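Local coordinates for protein phosphotransferase system, HPr-related proteins (Thermoanaerobacter tengcongensis, PDB 3LE1) that probably serves as the general, non-sugar-specific phosphocarrier of the phosphoenolpyruvate-dependent sugar phosphotransferase system, at residues L53-S56 against Q57-V61; V78-E82 against S83-E87. All coordinates share one frame; numbering follows the deposited sequence.

Interaction 1. Residues L53-S56 against Q57-V61; sequences LGVS and QGNVV
Asn59 folds its side chain back onto Val55 and Ser56. Its CG is anti to the carbonyl carbon (chi1 -72°), which aims the amide at the backbone leading into the turn. CB comes first: it lies 3.2 Å from Ser56 O. It also meets Val55, with Asn59 CB 3.9 Å from Val55 CG1. CG follows, 3.5 Å from Ser56 N. The amide at the tip ends beside the backbone N and the hydroxyl of Ser56. Cutting the side chain back to an alanine here would keep the CB contacts, but Ser56 N would probably lose the polar group now set against it. The backbone makes a type II beta turn from Ser56 to Asn59, closed by Asn59 N donating to Ser56 O (3.0 Å, N-H...O angle 157°). This turn carries the chain from helix 47-53 into strand 60-66 of the antiparallel sheet. Gly54, with positive phi, is where the chain leaves the helix. The exposed Gln57 side chain is extended beyond CG, and its NE2 donates to Lys9 O. On the buried side, Val55 and Val61 meet at about a right angle through their CG1 atoms, 3.9 Å apart. Val55 also packs on Ile8 and Leu14.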
ATOM      1  N   LEU A  53       4.373  -6.341   8.145  1.00 24.70           N
ATOM      2  CA  LEU A  53       4.739  -6.785   6.811  1.00 22.35           C
ATOM      3  C   LEU A  53       6.232  -6.566   6.501  1.00 22.60           C
ATOM      4  O   LEU A  53       6.827  -7.338   5.753  1.00 25.50           O
ATOM      5  CB  LEU A  53       3.839  -6.093   5.791  1.00 22.07           C
ATOM      6  CG  LEU A  53       3.323  -6.908   4.604  1.00 22.98           C
ATOM      7  CD1 LEU A  53       3.907  -6.426   3.310  1.00 23.34           C
ATOM      8  CD2 LEU A  53       3.562  -8.406   4.772  1.00 21.37           C
ATOM      9  N   GLY A  54       6.830  -5.528   7.086  1.00 21.42           N
ATOM     10  CA  GLY A  54       8.248  -5.260   6.910  1.00 20.84           C
ATOM     11  C   GLY A  54       8.635  -5.043   5.458  1.00 21.35           C
ATOM     12  O   GLY A  54       9.449  -5.779   4.891  1.00 20.05           O
ATOM     13  N   VAL A  55       8.025  -4.035   4.845  1.00 20.45           N
ATOM     14  CA  VAL A  55       8.318  -3.693   3.458  1.00 17.98           C
ATOM     15  C   VAL A  55       9.433  -2.657   3.376  1.00 21.21           C
ATOM     16  O   VAL A  55       9.288  -1.535   3.875  1.00 23.39           O
ATOM     17  CB  VAL A  55       7.083  -3.112   2.757  1.00 15.67           C
ATOM     18  CG1 VAL A  55       7.406  -2.811   1.295  1.00 17.07           C
ATOM     19  CG2 VAL A  55       5.907  -4.072   2.883  1.00 13.53           C
ATOM     20  N   SER A  56      10.539  -3.036   2.753  1.00 20.61           N
ATOM     21  CA  SER A  56      11.681  -2.141   2.605  1.00 21.83           C
ATOM     22  C   SER A  56      11.878  -1.752   1.142  1.00 21.52           C
ATOM     23  O   SER A  56      11.227  -2.285   0.250  1.00 20.43           O
ATOM     24  CB  SER A  56      12.951  -2.789   3.167  1.00 23.43           C
ATOM     25  OG  SER A  56      13.169  -4.074   2.614  1.00 25.87           O
ATOM     26  N   GLN A  57      12.768  -0.794   0.914  1.00 20.86           N
ATOM     27  CA  GLN A  57      13.078  -0.338  -0.427  1.00 20.23           C
ATOM     28  C   GLN A  57      13.418  -1.501  -1.338  1.00 21.26           C
ATOM     29  O   GLN A  57      14.193  -2.391  -0.966  1.00 21.03           O
ATOM     30  CB  GLN A  57      14.257   0.634  -0.379  1.00 20.72           C
ATOM     31  CG  GLN A  57      14.755   1.075  -1.746  1.00 20.44           C
ATOM     32  CD  GLN A  57      15.818   2.133  -1.636  1.00 22.57           C
ATOM     33  OE1 GLN A  57      16.880   1.892  -1.067  1.00 23.99           O
ATOM     34  NE2 GLN A  57      15.539   3.318  -2.172  1.00 23.51           N
ATOM     35  N   GLY A  58      12.845  -1.490  -2.534  1.00 23.59           N
ATOM     36  CA  GLY A  58      13.124  -2.515  -3.514  1.00 26.83           C
ATOM     37  C   GLY A  58      12.156  -3.687  -3.473  1.00 29.30           C
ATOM     38  O   GLY A  58      12.077  -4.443  -4.438  1.00 29.79           O
ATOM     39  N   ASN A  59      11.452  -3.851  -2.355  1.00 30.06           N
ATOM     40  CA  ASN A  59      10.456  -4.911  -2.219  1.00 28.07           C
ATOM     41  C   ASN A  59       9.333  -4.723  -3.217  1.00 24.82           C
ATOM     42  O   ASN A  59       8.851  -3.611  -3.425  1.00 21.39           O
ATOM     43  CB  ASN A  59       9.829  -4.928  -0.820  1.00 26.80           C
ATOM     44  CG  ASN A  59      10.768  -5.431   0.253  1.00 26.60           C
ATOM     45  OD1 ASN A  59      11.942  -5.726   0.001  1.00 27.37           O
ATOM     46  ND2 ASN A  59      10.254  -5.515   1.474  1.00 25.98           N
ATOM     47  N   VAL A  60       8.916  -5.827  -3.820  1.00 25.43           N
ATOM     48  CA  VAL A  60       7.765  -5.836  -4.700  1.00 25.44           C
ATOM     49  C   VAL A  60       6.579  -6.373  -3.906  1.00 25.22           C
ATOM     50  O   VAL A  60       6.665  -7.443  -3.315  1.00 25.30           O
ATOM     51  CB  VAL A  60       8.040  -6.728  -5.914  1.00 24.23           C
ATOM     52  CG1 VAL A  60       6.835  -6.760  -6.847  1.00 24.89           C
ATOM     53  CG2 VAL A  60       9.288  -6.251  -6.645  1.00 24.14           C
ATOM     54  N   VAL A  61       5.489  -5.610  -3.867  1.00 23.18           N
ATOM     55  CA  VAL A  61       4.291  -6.029  -3.140  1.00 19.62           C
ATOM     56  C   VAL A  61       3.096  -6.149  -4.082  1.00 16.79           C
ATOM     57  O   VAL A  61       3.117  -5.611  -5.195  1.00 13.74           O
ATOM     58  CB  VAL A  61       3.942  -5.042  -2.005  1.00 20.28           C
ATOM     59  CG1 VAL A  61       5.070  -4.998  -0.973  1.00 21.23           C
ATOM     60  CG2 VAL A  61       3.686  -3.650  -2.579  1.00 20.17           C
TER

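Interaction 2. Residues V78-E82 against S83-E87; sequences VDLIE and SKFGE
The Phe85 ring has the backbone oxygen of Leu80 over one face. Leu80 O sits 4.1 Å above the ring plane, offset toward the rim. The CD1-CE1 side of the ring meets the Leu80 side chain. Phe85 CD1 comes within 3.4 Å of Leu80 CG, a tight contact. Leu80 CD2 is 3.7 Å from Phe85 CE1, and the two side chains cross at about a right angle. Ile81 runs beside the ring, pointing the same way, and its CG1 approaches Phe85 CZ obliquely at 4.1 Å. Phe85 CG is anti to its carbonyl carbon (chi1 -62°), which brings the ring back over the Leu80 carbonyl and beside the Leu80 and Ile81 side chains. Pro18 of helix 16-26 and Leu14 also touch this buried ring.

Leu80 O is gripped by two donors. Phe85 N reaches it at 2.8 Å, nearly in line with the C=O bond (162°). Ser83 OG donates to Leu80 O at 3.1 Å, from above the carbonyl plane. The same hydroxyl accepts from Gly86 N, so it joins the last helical turn to the tail in an ST motif. Lys84 N donates to Ile81 O at 2.9 Å, also from above the carbonyl plane. Lys84 has positive phi and begins a type I' beta turn that runs to Glu87. The two bonds from Lys84 N and Phe85 N, reaching back into the last turn, form the Schellman motif that ends helix 70-82.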
ATOM      1  N   VAL A  78      -0.895   3.326  -6.023  1.00 17.64           N
ATOM      2  CA  VAL A  78       0.116   3.175  -7.058  1.00 18.26           C
ATOM      3  C   VAL A  78       0.804   4.507  -7.312  1.00 18.89           C
ATOM      4  O   VAL A  78       2.034   4.583  -7.334  1.00 15.99           O
ATOM      5  CB  VAL A  78      -0.506   2.668  -8.375  1.00 18.07           C
ATOM      6  CG1 VAL A  78       0.423   2.927  -9.567  1.00 19.19           C
ATOM      7  CG2 VAL A  78      -0.862   1.201  -8.255  1.00 16.44           C
ATOM      8  N   ASP A  79      -0.008   5.546  -7.487  1.00 22.17           N
ATOM      9  CA  ASP A  79       0.483   6.904  -7.674  1.00 24.39           C
ATOM     10  C   ASP A  79       1.301   7.403  -6.484  1.00 26.07           C
ATOM     11  O   ASP A  79       2.316   8.064  -6.664  1.00 27.99           O
ATOM     12  CB  ASP A  79      -0.687   7.854  -7.974  1.00 27.18           C
ATOM     13  CG  ASP A  79      -1.347   7.564  -9.319  1.00 29.34           C
ATOM     14  OD1 ASP A  79      -0.796   6.768 -10.105  1.00 29.74           O
ATOM     15  OD2 ASP A  79      -2.423   8.136  -9.598  1.00 31.00           O
ATOM     16  N   LEU A  80       0.866   7.090  -5.271  1.00 25.27           N
ATOM     17  CA  LEU A  80       1.618   7.515  -4.093  1.00 24.46           C
ATOM     18  C   LEU A  80       2.997   6.863  -4.089  1.00 25.07           C
ATOM     19  O   LEU A  80       4.012   7.519  -3.861  1.00 27.87           O
ATOM     20  CB  LEU A  80       0.856   7.161  -2.820  1.00 23.97           C
ATOM     21  CG  LEU A  80       1.289   7.740  -1.473  1.00 24.70           C
ATOM     22  CD1 LEU A  80       1.130   9.258  -1.439  1.00 24.09           C
ATOM     23  CD2 LEU A  80       0.484   7.106  -0.364  1.00 24.54           C
ATOM     24  N   ILE A  81       3.036   5.565  -4.366  1.00 22.94           N
ATOM     25  CA  ILE A  81       4.296   4.832  -4.407  1.00 22.41           C
ATOM     26  C   ILE A  81       5.229   5.314  -5.527  1.00 22.62           C
ATOM     27  O   ILE A  81       6.419   5.539  -5.296  1.00 23.56           O
ATOM     28  CB  ILE A  81       4.050   3.313  -4.503  1.00 20.84           C
ATOM     29  CG1 ILE A  81       3.546   2.789  -3.155  1.00 19.47           C
ATOM     30  CG2 ILE A  81       5.316   2.577  -4.925  1.00 22.35           C
ATOM     31  CD1 ILE A  81       2.843   1.437  -3.217  1.00 19.09           C
ATOM     32  N   GLU A  82       4.693   5.488  -6.730  1.00 22.39           N
ATOM     33  CA  GLU A  82       5.516   5.865  -7.878  1.00 23.08           C
ATOM     34  C   GLU A  82       6.127   7.259  -7.725  1.00 24.19           C
ATOM     35  O   GLU A  82       7.217   7.523  -8.240  1.00 26.32           O
ATOM     36  CB  GLU A  82       4.713   5.768  -9.179  1.00 23.75           C
ATOM     37  CG  GLU A  82       4.321   4.345  -9.556  1.00 22.99           C
ATOM     38  CD  GLU A  82       5.525   3.427  -9.745  1.00 23.22           C
ATOM     39  OE1 GLU A  82       6.642   3.934  -9.991  1.00 23.04           O
ATOM     40  OE2 GLU A  82       5.350   2.189  -9.655  1.00 25.00           O
ATOM     41  N   SER A  83       5.431   8.140  -7.014  1.00 22.98           N
ATOM     42  CA  SER A  83       5.918   9.499  -6.784  1.00 21.94           C
ATOM     43  C   SER A  83       6.847   9.546  -5.573  1.00 21.11           C
ATOM     44  O   SER A  83       7.289  10.625  -5.157  1.00 21.64           O
ATOM     45  CB  SER A  83       4.738  10.441  -6.549  1.00 20.14           C
ATOM     46  OG  SER A  83       4.237  10.305  -5.233  1.00 20.08           O
ATOM     47  N   LYS A  84       7.138   8.377  -5.013  1.00 21.23           N
ATOM     48  CA  LYS A  84       7.909   8.263  -3.778  1.00 22.01           C
ATOM     49  C   LYS A  84       7.280   9.071  -2.652  1.00 20.18           C
ATOM     50  O   LYS A  84       7.975   9.746  -1.886  1.00 16.85           O
ATOM     51  CB  LYS A  84       9.362   8.687  -3.979  1.00 25.07           C
ATOM     52  CG  LYS A  84      10.129   7.775  -4.898  1.00 27.39           C
ATOM     53  CD  LYS A  84      11.571   8.224  -5.051  1.00 30.12           C
ATOM     54  CE  LYS A  84      12.073   7.907  -6.447  1.00 31.19           C
ATOM     55  NZ  LYS A  84      11.810   6.483  -6.794  1.00 31.86           N
ATOM     56  N   PHE A  85       5.956   9.002  -2.567  1.00 19.36           N
ATOM     57  CA  PHE A  85       5.222   9.646  -1.490  1.00 19.89           C
ATOM     58  C   PHE A  85       5.362  11.167  -1.544  1.00 20.87           C
ATOM     59  O   PHE A  85       5.558  11.829  -0.529  1.00 24.66           O
ATOM     60  CB  PHE A  85       5.648   9.054  -0.141  1.00 20.43           C
ATOM     61  CG  PHE A  85       5.343   7.583  -0.020  1.00 21.98           C
ATOM     62  CD1 PHE A  85       4.097   7.163   0.414  1.00 20.72           C
ATOM     63  CD2 PHE A  85       6.283   6.623  -0.380  1.00 21.77           C
ATOM     64  CE1 PHE A  85       3.796   5.807   0.509  1.00 19.72           C
ATOM     65  CE2 PHE A  85       5.987   5.267  -0.283  1.00 20.29           C
ATOM     66  CZ  PHE A  85       4.740   4.862   0.148  1.00 19.26           C
ATOM     67  N   GLY A  86       5.229  11.713  -2.750  1.00 18.96           N
ATOM     68  CA  GLY A  86       5.225  13.150  -2.943  1.00 18.46           C
ATOM     69  C   GLY A  86       6.613  13.753  -2.991  1.00 19.16           C
ATOM     70  O   GLY A  86       6.802  14.815  -3.593  1.00 18.82           O
ATOM     71  N   GLU A  87       7.747  13.141  -3.040  1.00 20.26           N
ATOM     72  CA  GLU A  87       9.096  13.554  -3.408  1.00 22.37           C
ATOM     73  C   GLU A  87       9.202  13.825  -4.904  1.00 27.36           C
ATOM     74  O   GLU A  87      10.014  14.639  -5.340  1.00 30.73           O
ATOM     75  CB  GLU A  87      10.112  12.487  -2.993  1.00 21.00           C
TER

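Both interactions are local, partly buried places where a helix gives way to a turn. Interaction 1 joins helix 47-53 to strand 60-66, and interaction 2 ends helix 70-82, the next element along the chain. Their centres are about 14 Å apart; their nearest atoms are about 5 Å apart and do not touch. Ile8 and Leu14 touch side chains of both interactions. The chemistry differs. Residues 53-61 have a single backbone turn bond and a valine pair, with the Asn59 side chain laid against the turn. Residues 78-87 carry several capping bonds and an aromatic ring. Val55 and Val61 in interaction 1, and Ile81 and Phe85 in interaction 2, are buried, while Gln57 and Glu82 are exposed.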